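Local coordinates for protein beta-mannosidase (Trichoderma harzianum, PDB 4CVU) that probably hydrolyses terminal beta-mannosidic linkages, as a fungal glycoside hydrolase of family 2, at residues N196-P204 with W706-W717. Numbering follows the deposited sequence.
Sequences NDFGWDWGP and WQLNDIWQAPTW
The indole of W202 enters loop 706-717 and meets the carboxamide of Q707 over one face. The amide plane stands nearly upright on the ring, at 88°, and Q707 OE1 lies 3.2 Å from W202 CD1. A straight bond from Q707 NE2 to N709 O (2.8 Å) helps fix the amide, and W706 NE1 gives OE1 a weak bond. W200 CD1 sits over the opposite face's rim. W202 NE1 lies beside the rim of W706, 3.4 Å from its CZ2; the ring planes are 36° apart. The W717 ring stands almost perpendicular to W202, and the CZ3 edge of W717 meets D201 O, at 3.4 Å. P204 lies flat on W712, with CD 3.7 Å from the five-membered ring centroid, a CH-pi contact. W712 chi1, 73°, sets CG between backbone N and carbonyl carbon and brings the indole beneath P204. With an alanine in place of W712, P204 would probably lose its aromatic platform and R625 its cation-pi partner. Water 2 joins W202 O to D710 OD1 and I711 N. W202, W706 and W717 form a buried aromatic cluster joining the galactose-binding-like region to the loop after strand 702-705, part of the catalytic barrel expected in family 2.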
loop_
_atom_site.group_PDB
_atom_site.type_symbol
_atom_site.label_atom_id
_atom_site.label_comp_id
_atom_site.label_asym_id
_atom_site.label_seq_id
_atom_site.Cartn_x
_atom_site.Cartn_y
_atom_site.Cartn_z
ATOM N N ASN A 196 -20.861 13.531 -10.787
ATOM C CA ASN A 196 -20.221 12.462 -10.126
ATOM C C ASN A 196 -19.114 12.884 -9.186
ATOM O O ASN A 196 -18.682 12.110 -8.405
ATOM C CB ASN A 196 -19.770 11.356 -11.041
ATOM C CG ASN A 196 -18.677 11.762 -11.950
ATOM O OD1 ASN A 196 -18.889 12.330 -12.984
ATOM N ND2 ASN A 196 -17.455 11.499 -11.511
ATOM N N ASP A 197 -18.746 14.142 -9.237
ATOM C CA ASP A 197 -17.728 14.703 -8.339
ATOM C C ASP A 197 -18.162 14.719 -6.869
ATOM O O ASP A 197 -17.341 14.856 -5.989
ATOM C CB ASP A 197 -17.416 16.107 -8.790
ATOM C CG ASP A 197 -16.643 16.172 -10.037
ATOM O OD1 ASP A 197 -16.408 15.137 -10.674
ATOM O OD2 ASP A 197 -16.220 17.286 -10.382
ATOM N N PHE A 198 -19.469 14.589 -6.631
ATOM C CA PHE A 198 -20.026 14.465 -5.302
ATOM C C PHE A 198 -20.353 13.018 -4.913
ATOM O O PHE A 198 -21.110 12.785 -3.940
ATOM C CB PHE A 198 -21.279 15.335 -5.182
ATOM C CG PHE A 198 -21.058 16.745 -5.649
ATOM C CD1 PHE A 198 -20.360 17.641 -4.860
ATOM C CD2 PHE A 198 -21.459 17.137 -6.918
ATOM C CE1 PHE A 198 -20.121 18.922 -5.315
ATOM C CE2 PHE A 198 -21.199 18.405 -7.389
ATOM C CZ PHE A 198 -20.535 19.306 -6.569
ATOM N N GLY A 199 -19.801 12.069 -5.702
ATOM C CA GLY A 199 -19.914 10.672 -5.459
ATOM C C GLY A 199 -20.863 10.005 -6.426
ATOM O O GLY A 199 -21.806 10.618 -6.873
ATOM N N TRP A 200 -20.600 8.747 -6.773
ATOM C CA TRP A 200 -21.613 7.932 -7.488
ATOM C C TRP A 200 -21.469 6.503 -6.968
ATOM O O TRP A 200 -20.576 6.197 -6.136
ATOM C CB TRP A 200 -21.463 8.046 -9.028
ATOM C CG TRP A 200 -22.805 8.035 -9.844
ATOM C CD1 TRP A 200 -23.386 6.968 -10.429
ATOM C CD2 TRP A 200 -23.669 9.160 -10.124
ATOM N NE1 TRP A 200 -24.571 7.325 -11.045
ATOM C CE2 TRP A 200 -24.769 8.665 -10.866
ATOM C CE3 TRP A 200 -23.633 10.511 -9.801
ATOM C CZ2 TRP A 200 -25.810 9.480 -11.303
ATOM C CZ3 TRP A 200 -24.670 11.348 -10.262
ATOM C CH2 TRP A 200 -25.751 10.812 -11.015
ATOM N N ASP A 201 -22.340 5.615 -7.446
ATOM C CA ASP A 201 -22.333 4.245 -7.003
ATOM C C ASP A 201 -21.205 3.404 -7.615
ATOM O O ASP A 201 -21.133 2.236 -7.316
ATOM C CB ASP A 201 -23.713 3.550 -7.179
ATOM C CG ASP A 201 -24.222 3.535 -8.597
ATOM O OD1 ASP A 201 -23.541 3.975 -9.557
ATOM O OD2 ASP A 201 -25.364 3.033 -8.774
ATOM N N TRP A 202 -20.291 4.022 -8.364
ATOM C CA TRP A 202 -19.064 3.390 -8.792
ATOM C C TRP A 202 -17.831 4.264 -8.557
ATOM O O TRP A 202 -16.802 3.921 -9.056
ATOM C CB TRP A 202 -19.078 3.012 -10.292
ATOM C CG TRP A 202 -19.852 3.944 -11.137
ATOM C CD1 TRP A 202 -21.094 3.699 -11.694
ATOM C CD2 TRP A 202 -19.521 5.282 -11.467
ATOM N NE1 TRP A 202 -21.530 4.807 -12.360
ATOM C CE2 TRP A 202 -20.573 5.789 -12.244
ATOM C CE3 TRP A 202 -18.416 6.118 -11.193
ATOM C CZ2 TRP A 202 -20.567 7.084 -12.728
ATOM C CZ3 TRP A 202 -18.404 7.366 -11.701
ATOM C CH2 TRP A 202 -19.450 7.861 -12.458
ATOM N N GLY A 203 -17.941 5.370 -7.860
ATOM C CA GLY A 203 -16.794 6.330 -7.748
ATOM C C GLY A 203 -16.845 7.161 -6.501
ATOM O O GLY A 203 -17.884 7.185 -5.789
ATOM N N PRO A 204 -15.704 7.817 -6.169
ATOM C CA PRO A 204 -15.518 8.611 -4.956
ATOM C C PRO A 204 -16.057 10.030 -5.114
ATOM O O PRO A 204 -16.511 10.438 -6.234
ATOM C CB PRO A 204 -13.975 8.646 -4.798
ATOM C CG PRO A 204 -13.480 8.621 -6.213
ATOM C CD PRO A 204 -14.480 7.785 -7.001
ATOM N N TRP A 706 -23.634 -1.633 -19.443
ATOM C CA TRP A 706 -23.220 -0.791 -18.317
ATOM C C TRP A 706 -22.160 -1.568 -17.537
ATOM O O TRP A 706 -22.482 -2.608 -16.957
ATOM C CB TRP A 706 -24.430 -0.425 -17.406
ATOM C CG TRP A 706 -23.944 0.565 -16.418
ATOM C CD1 TRP A 706 -23.341 0.297 -15.248
ATOM C CD2 TRP A 706 -23.833 1.983 -16.608
ATOM N NE1 TRP A 706 -22.894 1.434 -14.659
ATOM C CE2 TRP A 706 -23.189 2.498 -15.474
ATOM C CE3 TRP A 706 -24.255 2.861 -17.602
ATOM C CZ2 TRP A 706 -22.948 3.828 -15.308
ATOM C CZ3 TRP A 706 -24.002 4.206 -17.451
ATOM C CH2 TRP A 706 -23.345 4.683 -16.304
ATOM N N GLN A 707 -20.891 -1.142 -17.470
ATOM C CA GLN A 707 -20.337 0.090 -17.982
ATOM C C GLN A 707 -18.979 -0.285 -18.560
ATOM O O GLN A 707 -18.452 -1.367 -18.263
ATOM C CB GLN A 707 -20.133 1.120 -16.857
ATOM C CG GLN A 707 -19.239 0.639 -15.728
ATOM C CD GLN A 707 -19.360 1.432 -14.439
ATOM O OE1 GLN A 707 -20.338 1.301 -13.717
ATOM N NE2 GLN A 707 -18.342 2.237 -14.126
ATOM N N LEU A 708 -18.437 0.560 -19.429
ATOM C CA LEU A 708 -17.206 0.202 -20.087
ATOM C C LEU A 708 -16.124 0.141 -19.051
ATOM O O LEU A 708 -15.378 -0.839 -18.977
ATOM C CB LEU A 708 -16.832 1.230 -21.174
ATOM C CG LEU A 708 -15.372 1.152 -21.715
ATOM C CD1 LEU A 708 -15.180 -0.059 -22.580
ATOM C CD2 LEU A 708 -15.069 2.353 -22.544
ATOM N N ASN A 709 -16.025 1.213 -18.256
ATOM C CA ASN A 709 -14.760 1.525 -17.591
ATOM C C ASN A 709 -14.898 1.989 -16.138
ATOM O O ASN A 709 -16.008 2.347 -15.709
ATOM C CB ASN A 709 -14.002 2.567 -18.415
ATOM C CG ASN A 709 -14.713 3.907 -18.452
ATOM O OD1 ASN A 709 -15.898 3.977 -18.776
ATOM N ND2 ASN A 709 -13.997 4.982 -18.122
ATOM N N ASP A 710 -13.761 2.032 -15.416
ATOM C CA ASP A 710 -13.704 2.368 -13.982
ATOM C C ASP A 710 -13.003 3.706 -13.732
ATOM O O ASP A 710 -12.023 4.030 -14.402
ATOM C CB ASP A 710 -12.917 1.331 -13.156
ATOM C CG ASP A 710 -13.777 0.186 -12.641
ATOM O OD1 ASP A 710 -14.929 0.406 -12.239
ATOM O OD2 ASP A 710 -13.266 -0.970 -12.617
ATOM N N ILE A 711 -13.501 4.448 -12.739
ATOM C CA ILE A 711 -12.885 5.698 -12.292
ATOM C C ILE A 711 -11.848 5.506 -11.175
ATOM O O ILE A 711 -11.031 6.400 -10.923
ATOM C CB ILE A 711 -13.992 6.664 -11.808
ATOM C CG1 ILE A 711 -13.545 8.084 -11.922
ATOM C CG2 ILE A 711 -14.425 6.358 -10.403
ATOM C CD1 ILE A 711 -14.639 9.102 -11.596
ATOM N N TRP A 712 -11.873 4.335 -10.531
ATOM C CA TRP A 712 -10.921 3.969 -9.478
ATOM C C TRP A 712 -11.018 2.457 -9.188
ATOM O O TRP A 712 -11.803 1.748 -9.815
ATOM C CB TRP A 712 -11.119 4.831 -8.202
ATOM C CG TRP A 712 -12.328 4.546 -7.373
ATOM C CD1 TRP A 712 -13.507 4.032 -7.779
ATOM C CD2 TRP A 712 -12.461 4.789 -5.963
ATOM N NE1 TRP A 712 -14.371 3.934 -6.720
ATOM C CE2 TRP A 712 -13.750 4.392 -5.593
ATOM C CE3 TRP A 712 -11.610 5.290 -4.984
ATOM C CZ2 TRP A 712 -14.218 4.481 -4.267
ATOM C CZ3 TRP A 712 -12.081 5.370 -3.649
ATOM C CH2 TRP A 712 -13.383 4.966 -3.324
ATOM N N GLN A 713 -10.298 1.992 -8.181
ATOM C CA GLN A 713 -10.169 0.561 -7.892
ATOM C C GLN A 713 -11.244 0.101 -6.911
ATOM O O GLN A 713 -11.151 0.358 -5.717
ATOM C CB GLN A 713 -8.767 0.285 -7.359
ATOM C CG GLN A 713 -7.692 0.778 -8.280
ATOM C CD GLN A 713 -7.332 2.177 -8.023
ATOM O OE1 GLN A 713 -8.141 2.959 -7.485
ATOM N NE2 GLN A 713 -6.099 2.536 -8.371
ATOM N N ALA A 714 -12.262 -0.591 -7.410
ATOM C CA ALA A 714 -13.405 -0.845 -6.594
ATOM C C ALA A 714 -14.329 -1.803 -7.297
ATOM O O ALA A 714 -14.279 -1.935 -8.507
ATOM C CB ALA A 714 -14.142 0.490 -6.322
ATOM N N PRO A 715 -15.180 -2.494 -6.551
ATOM C CA PRO A 715 -16.114 -3.392 -7.244
ATOM C C PRO A 715 -17.185 -2.603 -7.965
ATOM O O PRO A 715 -17.881 -1.803 -7.343
ATOM C CB PRO A 715 -16.685 -4.247 -6.137
ATOM C CG PRO A 715 -16.477 -3.510 -4.909
ATOM C CD PRO A 715 -15.342 -2.543 -5.096
ATOM N N THR A 716 -17.280 -2.786 -9.284
ATOM C CA THR A 716 -18.296 -2.084 -10.097
ATOM C C THR A 716 -18.818 -2.877 -11.295
ATOM O O THR A 716 -18.490 -4.050 -11.516
ATOM C CB THR A 716 -17.697 -0.800 -10.720
ATOM O OG1 THR A 716 -16.950 -1.201 -11.873
ATOM C CG2 THR A 716 -16.777 0.038 -9.716
ATOM N N TRP A 717 -19.564 -2.206 -12.139
ATOM C CA TRP A 717 -20.074 -2.787 -13.391
ATOM C C TRP A 717 -19.047 -2.732 -14.564
ATOM O O TRP A 717 -19.354 -3.168 -15.681
ATOM C CB TRP A 717 -21.377 -2.090 -13.818
ATOM C CG TRP A 717 -22.492 -2.030 -12.812
ATOM C CD1 TRP A 717 -23.652 -2.791 -12.835
ATOM C CD2 TRP A 717 -22.648 -1.127 -11.699
ATOM N NE1 TRP A 717 -24.435 -2.487 -11.779
ATOM C CE2 TRP A 717 -23.876 -1.457 -11.069
ATOM C CE3 TRP A 717 -21.854 -0.123 -11.137
ATOM C CZ2 TRP A 717 -24.314 -0.825 -9.905
ATOM C CZ3 TRP A 717 -22.295 0.522 -9.991
ATOM C CH2 TRP A 717 -23.524 0.164 -9.374
HETATM O O HOH W 1 -18.766 0.737 -6.564
HETATM O O HOH W 2 -15.270 2.921 -11.101
#